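Local atomic coordinates of acetate kinase (Entamoeba histolytica, PDB entry 4H0O), a protein that is a pyrophosphate-dependent acetate kinase that interconverts acetate and acetyl phosphate, probably with magnesium, as a member of the acetate and sugar kinase/Hsc70/actin superfamily. Residues S14-T27 and V30-R44. Residues are numbered along the deposited sequence; the frame is centred on the assembly and turned at random.
Sequences SNVLIFNVGSSSLT and VFCSDNIVCSGKSNR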
ATOM      1  N   SER B  14     -45.626   7.318   5.533  1.00 53.04           N
ATOM      2  CA  SER B  14     -44.929   6.469   6.491  1.00 55.17           C
ATOM      3  C   SER B  14     -43.688   7.162   7.042  1.00 49.72           C
ATOM      4  O   SER B  14     -42.884   7.709   6.287  1.00 51.54           O
ATOM      5  CB  SER B  14     -44.545   5.136   5.845  1.00 50.97           C
ATOM      6  OG  SER B  14     -45.688   4.334   5.609  1.00 56.97           O
ATOM      7  N   ASN B  15     -43.538   7.135   8.362  1.00 54.58           N
ATOM      8  CA  ASN B  15     -42.397   7.759   9.015  1.00 46.79           C
ATOM      9  C   ASN B  15     -41.298   6.736   9.289  1.00 46.50           C
ATOM     10  O   ASN B  15     -41.578   5.589   9.648  1.00 43.85           O
ATOM     11  CB  ASN B  15     -42.825   8.434  10.321  1.00 42.02           C
ATOM     12  CG  ASN B  15     -43.795   9.579  10.099  1.00 45.99           C
ATOM     13  OD1 ASN B  15     -43.709  10.302   9.106  1.00 54.44           O
ATOM     14  ND2 ASN B  15     -44.724   9.751  11.032  1.00 46.47           N
ATOM     15  N   VAL B  16     -40.047   7.153   9.111  1.00 42.49           N
ATOM     16  CA  VAL B  16     -38.906   6.287   9.394  1.00 45.22           C
ATOM     17  C   VAL B  16     -37.999   6.944  10.424  1.00 46.06           C
ATOM     18  O   VAL B  16     -37.545   8.075  10.232  1.00 38.64           O
ATOM     19  CB  VAL B  16     -38.089   5.969   8.123  1.00 40.85           C
ATOM     20  CG1 VAL B  16     -36.940   5.027   8.449  1.00 38.83           C
ATOM     21  CG2 VAL B  16     -38.979   5.354   7.060  1.00 37.20           C
ATOM     22  N   LEU B  17     -37.749   6.235  11.521  1.00 35.79           N
ATOM     23  CA  LEU B  17     -36.861   6.724  12.568  1.00 39.01           C
ATOM     24  C   LEU B  17     -35.434   6.232  12.316  1.00 35.68           C
ATOM     25  O   LEU B  17     -35.192   5.026  12.252  1.00 34.78           O
ATOM     26  CB  LEU B  17     -37.352   6.241  13.936  1.00 32.86           C
ATOM     27  CG  LEU B  17     -36.475   6.540  15.156  1.00 44.99           C
ATOM     28  CD1 LEU B  17     -36.309   8.037  15.341  1.00 33.67           C
ATOM     29  CD2 LEU B  17     -37.059   5.909  16.413  1.00 29.15           C
ATOM     30  N   ILE B  18     -34.492   7.160  12.157  1.00 32.67           N
ATOM     31  CA  ILE B  18     -33.083   6.792  12.007  1.00 36.68           C
ATOM     32  C   ILE B  18     -32.281   7.188  13.244  1.00 38.48           C
ATOM     33  O   ILE B  18     -32.290   8.351  13.655  1.00 36.52           O
ATOM     34  CB  ILE B  18     -32.438   7.427  10.748  1.00 40.73           C
ATOM     35  CG1 ILE B  18     -32.835   6.657   9.487  1.00 35.49           C
ATOM     36  CG2 ILE B  18     -30.919   7.438  10.858  1.00 33.04           C
ATOM     37  CD1 ILE B  18     -34.102   7.143   8.866  1.00 42.81           C
ATOM     38  N   PHE B  19     -31.594   6.219  13.841  1.00 40.69           N
ATOM     39  CA  PHE B  19     -30.726   6.500  14.979  1.00 38.12           C
ATOM     40  C   PHE B  19     -29.277   6.675  14.538  1.00 41.81           C
ATOM     41  O   PHE B  19     -28.733   5.839  13.815  1.00 36.21           O
ATOM     42  CB  PHE B  19     -30.820   5.385  16.021  1.00 37.43           C
ATOM     43  CG  PHE B  19     -32.027   5.480  16.910  1.00 43.81           C
ATOM     44  CD1 PHE B  19     -32.206   6.577  17.741  1.00 32.73           C
ATOM     45  CD2 PHE B  19     -32.972   4.464  16.934  1.00 42.40           C
ATOM     46  CE1 PHE B  19     -33.314   6.666  18.567  1.00 37.06           C
ATOM     47  CE2 PHE B  19     -34.078   4.543  17.761  1.00 37.41           C
ATOM     48  CZ  PHE B  19     -34.250   5.646  18.578  1.00 38.46           C
ATOM     49  N   ASN B  20     -28.658   7.767  14.976  1.00 45.30           N
ATOM     50  CA  ASN B  20     -27.246   8.001  14.712  1.00 34.81           C
ATOM     51  C   ASN B  20     -26.469   8.026  16.028  1.00 46.38           C
ATOM     52  O   ASN B  20     -26.493   9.021  16.756  1.00 41.70           O
ATOM     53  CB  ASN B  20     -27.057   9.314  13.952  1.00 35.13           C
ATOM     54  CG  ASN B  20     -25.662   9.463  13.373  1.00 53.57           C
ATOM     55  OD1 ASN B  20     -24.764   8.672  13.667  1.00 55.16           O
ATOM     56  ND2 ASN B  20     -25.473  10.489  12.548  1.00 47.49           N
ATOM     57  N   VAL B  21     -25.799   6.919  16.341  1.00 49.55           N
ATOM     58  CA  VAL B  21     -25.033   6.818  17.581  1.00 46.56           C
ATOM     59  C   VAL B  21     -23.763   7.661  17.498  1.00 52.31           C
ATOM     60  O   VAL B  21     -22.921   7.449  16.622  1.00 49.59           O
ATOM     61  CB  VAL B  21     -24.658   5.357  17.910  1.00 46.43           C
ATOM     62  CG1 VAL B  21     -23.856   5.296  19.193  1.00 52.81           C
ATOM     63  CG2 VAL B  21     -25.905   4.503  18.044  1.00 41.67           C
ATOM     64  N   GLY B  22     -23.633   8.624  18.406  1.00 55.30           N
ATOM     65  CA  GLY B  22     -22.447   9.461  18.460  1.00 49.89           C
ATOM     66  C   GLY B  22     -21.572   9.117  19.651  1.00 62.38           C
ATOM     67  O   GLY B  22     -21.826   8.137  20.356  1.00 52.25           O
ATOM     68  N   SER B  23     -20.541   9.923  19.884  1.00 48.93           N
ATOM     69  CA  SER B  23     -19.600   9.664  20.970  1.00 52.37           C
ATOM     70  C   SER B  23     -20.116  10.134  22.332  1.00 62.68           C
ATOM     71  O   SER B  23     -20.109   9.373  23.301  1.00 65.96           O
ATOM     72  CB  SER B  23     -18.238  10.294  20.663  1.00 55.53           C
ATOM     73  OG  SER B  23     -18.366  11.671  20.356  1.00 59.08           O
ATOM     74  N   SER B  24     -20.561  11.385  22.406  1.00 57.72           N
ATOM     75  CA  SER B  24     -21.043  11.947  23.667  1.00 69.05           C
ATOM     76  C   SER B  24     -22.570  11.976  23.735  1.00 66.01           C
ATOM     77  O   SER B  24     -23.150  12.239  24.792  1.00 52.45           O
ATOM     78  CB  SER B  24     -20.489  13.358  23.876  1.00 54.22           C
ATOM     79  OG  SER B  24     -21.395  14.335  23.391  1.00 69.31           O
ATOM     80  N   SER B  25     -23.222  11.704  22.608  1.00 53.05           N
ATOM     81  CA  SER B  25     -24.676  11.777  22.552  1.00 54.24           C
ATOM     82  C   SER B  25     -25.275  10.895  21.462  1.00 52.44           C
ATOM     83  O   SER B  25     -24.562  10.371  20.603  1.00 45.77           O
ATOM     84  CB  SER B  25     -25.123  13.221  22.326  1.00 47.23           C
ATOM     85  OG  SER B  25     -24.868  13.625  20.992  1.00 60.04           O
ATOM     86  N   LEU B  26     -26.594  10.739  21.512  1.00 48.65           N
ATOM     87  CA  LEU B  26     -27.340  10.056  20.465  1.00 41.12           C
ATOM     88  C   LEU B  26     -28.182  11.084  19.721  1.00 35.04           C
ATOM     89  O   LEU B  26     -28.850  11.910  20.346  1.00 36.59           O
ATOM     90  CB  LEU B  26     -28.249   8.983  21.071  1.00 35.31           C
ATOM     91  CG  LEU B  26     -29.226   8.300  20.113  1.00 36.08           C
ATOM     92  CD1 LEU B  26     -28.466   7.516  19.060  1.00 36.06           C
ATOM     93  CD2 LEU B  26     -30.199   7.391  20.857  1.00 36.53           C
ATOM     94  N   THR B  27     -28.137  11.047  18.393  1.00 34.81           N
ATOM     95  CA  THR B  27     -28.998  11.898  17.577  1.00 44.18           C
ATOM     96  C   THR B  27     -29.975  11.044  16.777  1.00 38.16           C
ATOM     97  O   THR B  27     -29.750   9.846  16.591  1.00 37.26           O
ATOM     98  CB  THR B  27     -28.187  12.783  16.611  1.00 37.02           C
ATOM     99  OG1 THR B  27     -27.573  11.962  15.611  1.00 37.67           O
ATOM    100  CG2 THR B  27     -27.115  13.552  17.364  1.00 41.25           C
ATOM    101  N   VAL B  30     -36.427  11.769  11.812  1.00 37.37           N
ATOM    102  CA  VAL B  30     -37.584  11.058  11.283  1.00 39.65           C
ATOM    103  C   VAL B  30     -37.879  11.567   9.877  1.00 43.61           C
ATOM    104  O   VAL B  30     -37.930  12.778   9.646  1.00 42.33           O
ATOM    105  CB  VAL B  30     -38.833  11.226  12.177  1.00 45.27           C
ATOM    106  CG1 VAL B  30     -40.003  10.432  11.606  1.00 35.79           C
ATOM    107  CG2 VAL B  30     -38.535  10.769  13.592  1.00 36.19           C
ATOM    108  N   PHE B  31     -38.056  10.643   8.937  1.00 40.31           N
ATOM    109  CA  PHE B  31     -38.321  11.021   7.553  1.00 43.98           C
ATOM    110  C   PHE B  31     -39.737  10.665   7.109  1.00 41.87           C
ATOM    111  O   PHE B  31     -40.258   9.597   7.444  1.00 43.66           O
ATOM    112  CB  PHE B  31     -37.313  10.363   6.605  1.00 41.77           C
ATOM    113  CG  PHE B  31     -35.906  10.858   6.772  1.00 49.90           C
ATOM    114  CD1 PHE B  31     -35.453  11.963   6.065  1.00 44.42           C
ATOM    115  CD2 PHE B  31     -35.027  10.210   7.626  1.00 45.80           C
ATOM    116  CE1 PHE B  31     -34.152  12.414   6.215  1.00 47.28           C
ATOM    117  CE2 PHE B  31     -33.727  10.655   7.780  1.00 45.58           C
ATOM    118  CZ  PHE B  31     -33.289  11.759   7.075  1.00 47.05           C
ATOM    119  N   CYS B  32     -40.350  11.572   6.355  1.00 49.85           N
ATOM    120  CA  CYS B  32     -41.598  11.290   5.660  1.00 49.89           C
ATOM    121  C   CYS B  32     -41.464  11.805   4.231  1.00 51.35           C
ATOM    122  O   CYS B  32     -41.413  13.017   4.007  1.00 53.80           O
ATOM    123  CB  CYS B  32     -42.781  11.957   6.360  1.00 49.88           C
ATOM    124  SG  CYS B  32     -44.396  11.421   5.746  1.00 57.53           S
ATOM    125  N   SER B  33     -41.398  10.877   3.277  1.00 52.76           N
ATOM    126  CA  SER B  33     -41.127  11.204   1.874  1.00 54.22           C
ATOM    127  C   SER B  33     -39.876  12.062   1.703  1.00 64.09           C
ATOM    128  O   SER B  33     -39.959  13.212   1.266  1.00 65.79           O
ATOM    129  CB  SER B  33     -42.331  11.885   1.214  1.00 56.42           C
ATOM    130  OG  SER B  33     -43.302  10.929   0.827  1.00 69.63           O
ATOM    131  N   ASP B  34     -38.726  11.497   2.066  1.00 60.33           N
ATOM    132  CA  ASP B  34     -37.425  12.147   1.890  1.00 66.28           C
ATOM    133  C   ASP B  34     -37.264  13.491   2.611  1.00 57.52           C
ATOM    134  O   ASP B  34     -36.319  14.231   2.337  1.00 68.02           O
ATOM    135  CB  ASP B  34     -37.093  12.309   0.400  1.00 74.86           C
ATOM    136  CG  ASP B  34     -37.014  10.980  -0.331  1.00 80.06           C
ATOM    137  OD1 ASP B  34     -36.643   9.971   0.303  1.00 76.44           O
ATOM    138  OD2 ASP B  34     -37.321  10.948  -1.542  1.00 82.03           O
ATOM    139  N   ASN B  35     -38.172  13.803   3.532  1.00 59.05           N
ATOM    140  CA  ASN B  35     -38.067  15.044   4.298  1.00 58.80           C
ATOM    141  C   ASN B  35     -38.109  14.817   5.810  1.00 56.12           C
ATOM    142  O   ASN B  35     -38.784  13.907   6.294  1.00 52.03           O
ATOM    143  CB  ASN B  35     -39.159  16.032   3.882  1.00 66.61           C
ATOM    144  CG  ASN B  35     -38.906  17.432   4.406  1.00 74.62           C
ATOM    145  OD1 ASN B  35     -39.095  17.708   5.591  1.00 86.19           O
ATOM    146  ND2 ASN B  35     -38.485  18.329   3.521  1.00 71.78           N
ATOM    147  N   ILE B  36     -37.384  15.658   6.542  1.00 59.72           N
ATOM    148  CA  ILE B  36     -37.300  15.565   7.996  1.00 60.58           C
ATOM    149  C   ILE B  36     -38.502  16.231   8.663  1.00 56.75           C
ATOM    150  O   ILE B  36     -38.809  17.391   8.387  1.00 58.52           O
ATOM    151  CB  ILE B  36     -36.007  16.226   8.513  1.00 47.99           C
ATOM    152  CG1 ILE B  36     -34.787  15.614   7.820  1.00 53.61           C
ATOM    153  CG2 ILE B  36     -35.898  16.084  10.020  1.00 39.82           C
ATOM    154  CD1 ILE B  36     -33.473  16.283   8.177  1.00 53.35           C
ATOM    155  N   VAL B  37     -39.176  15.491   9.539  1.00 52.45           N
ATOM    156  CA  VAL B  37     -40.338  16.008  10.256  1.00 45.25           C
ATOM    157  C   VAL B  37     -40.019  16.214  11.735  1.00 42.78           C
ATOM    158  O   VAL B  37     -40.642  17.036  12.407  1.00 60.34           O
ATOM    159  CB  VAL B  37     -41.563  15.079  10.102  1.00 52.08           C
ATOM    160  CG1 VAL B  37     -41.948  14.960   8.644  1.00 54.20           C
ATOM    161  CG2 VAL B  37     -41.269  13.703  10.674  1.00 44.23           C
ATOM    162  N   CYS B  38     -39.038  15.462  12.227  1.00 42.54           N
ATOM    163  CA  CYS B  38     -38.603  15.564  13.613  1.00 46.10           C
ATOM    164  C   CYS B  38     -37.146  15.125  13.727  1.00 48.70           C
ATOM    165  O   CYS B  38     -36.699  14.244  12.987  1.00 54.55           O
ATOM    166  CB  CYS B  38     -39.487  14.699  14.516  1.00 45.19           C
ATOM    167  SG  CYS B  38     -39.331  15.043  16.287  1.00 58.92           S
ATOM    168  N   SER B  39     -36.409  15.747  14.645  1.00 42.41           N
ATOM    169  CA  SER B  39     -35.005  15.416  14.874  1.00 43.89           C
ATOM    170  C   SER B  39     -34.598  15.858  16.274  1.00 49.35           C
ATOM    171  O   SER B  39     -35.276  16.683  16.890  1.00 53.43           O
ATOM    172  CB  SER B  39     -34.109  16.089  13.832  1.00 41.16           C
ATOM    173  OG  SER B  39     -34.063  17.490  14.029  1.00 58.21           O
ATOM    174  N   GLY B  40     -33.496  15.318  16.782  1.00 43.44           N
ATOM    175  CA  GLY B  40     -33.068  15.665  18.124  1.00 51.09           C
ATOM    176  C   GLY B  40     -31.695  15.166  18.519  1.00 39.74           C
ATOM    177  O   GLY B  40     -31.117  14.303  17.855  1.00 45.33           O
ATOM    178  N   LYS B  41     -31.175  15.723  19.609  1.00 44.31           N
ATOM    179  CA  LYS B  41     -29.884  15.324  20.154  1.00 44.57           C
ATOM    180  C   LYS B  41     -30.004  15.211  21.669  1.00 42.12           C
ATOM    181  O   LYS B  41     -30.613  16.069  22.314  1.00 50.40           O
ATOM    182  CB  LYS B  41     -28.807  16.351  19.785  1.00 53.91           C
ATOM    183  CG  LYS B  41     -28.696  16.645  18.292  1.00 59.82           C
ATOM    184  CD  LYS B  41     -27.735  17.794  18.006  1.00 67.02           C
ATOM    185  CE  LYS B  41     -27.672  18.107  16.515  1.00 70.95           C
ATOM    186  NZ  LYS B  41     -26.826  19.301  16.226  1.00 74.98           N
ATOM    187  N   SER B  42     -29.436  14.151  22.235  1.00 47.20           N
ATOM    188  CA  SER B  42     -29.465  13.950  23.679  1.00 43.43           C
ATOM    189  C   SER B  42     -28.277  14.650  24.326  1.00 45.71           C
ATOM    190  O   SER B  42     -27.344  15.062  23.634  1.00 52.21           O
ATOM    191  CB  SER B  42     -29.418  12.463  24.013  1.00 40.15           C
ATOM    192  OG  SER B  42     -28.150  11.918  23.699  1.00 47.92           O
ATOM    193  N   ASN B  43     -28.321  14.784  25.650  1.00 43.34           N
ATOM    194  CA  ASN B  43     -27.209  15.343  26.420  1.00 49.91           C
ATOM    195  C   ASN B  43     -26.719  16.711  25.934  1.00 53.57           C
ATOM    196  O   ASN B  43     -25.515  16.918  25.779  1.00 51.89           O
ATOM    197  CB  ASN B  43     -26.033  14.355  26.456  1.00 40.75           C
ATOM    198  CG  ASN B  43     -26.384  13.042  27.136  1.00 44.02           C
ATOM    199  OD1 ASN B  43     -27.267  12.984  27.992  1.00 42.51           O
ATOM    200  ND2 ASN B  43     -25.679  11.978  26.762  1.00 42.87           N
ATOM    201  N   ARG B  44     -27.639  17.643  25.709  1.00 56.79           N
ATOM    202  CA  ARG B  44     -27.265  18.983  25.261  1.00 54.91           C
ATOM    203  C   ARG B  44     -26.966  19.904  26.442  1.00 59.32           C
ATOM    204  O   ARG B  44     -27.587  19.785  27.499  1.00 51.15           O
ATOM    205  CB  ARG B  44     -28.370  19.586  24.391  1.00 58.83           C
ATOM    206  CG  ARG B  44     -28.859  18.665  23.284  1.00 59.46           C
ATOM    207  CD  ARG B  44     -27.710  17.892  22.659  1.00 66.04           C
ATOM    208  NE  ARG B  44     -26.910  18.728  21.768  1.00 69.21           N
ATOM    209  CZ  ARG B  44     -25.696  18.408  21.332  1.00 72.12           C
ATOM    210  NH1 ARG B  44     -25.136  17.265  21.705  1.00 66.72           N
ATOM    211  NH2 ARG B  44     -25.041  19.229  20.524  1.00 75.31           N
TER
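Val16 and Phe31 form an antiparallel hydrogen-bonded pair, Val16 N to Phe31 O at 3.0 Å and Phe31 N to Val16 O at 2.9 Å, joining strand 16-21 to strand 26-31. Packing is tight at this end. Ile18 brings CD1 to the edge of the Phe31 ring, near its plane and 3.4 Å from CD2, while Leu392 and Leu395 of helix 390-402 also touch the Phe31 side chain. Val30 works on the other face of the sheet: CG1, anti to the backbone N (chi1 -178°), rests against CB of Asn15, whose ND2 is hydrogen-bonded to Ser90 O, and CG2 meets CD1 of Leu17 at 3.9 Å.

At the far end, strand 26-31 pairs with strand 36-44, and polar groups do more of the work. Ser42 takes a nearly straight bond (174°) from Leu26 N on its OG, at 2.9 Å, and returns its own N to Leu26 O. Asn43 ND2 lies in the carbonyl plane of Ser24 O, 3.2 Å away, and also bonds to Leu71 O. The looser, solvent side belongs to Lys41, whose CG lies alongside Thr27 CG2 at 3.6 Å before the extended chain runs on past the strand.

These antiparallel hairpins belong to the ribonuclease H-like fold. Their pairing probably fixes the backbone carrying Asn20, a predicted magnesium ligand whose ND2 bonds to Glu391.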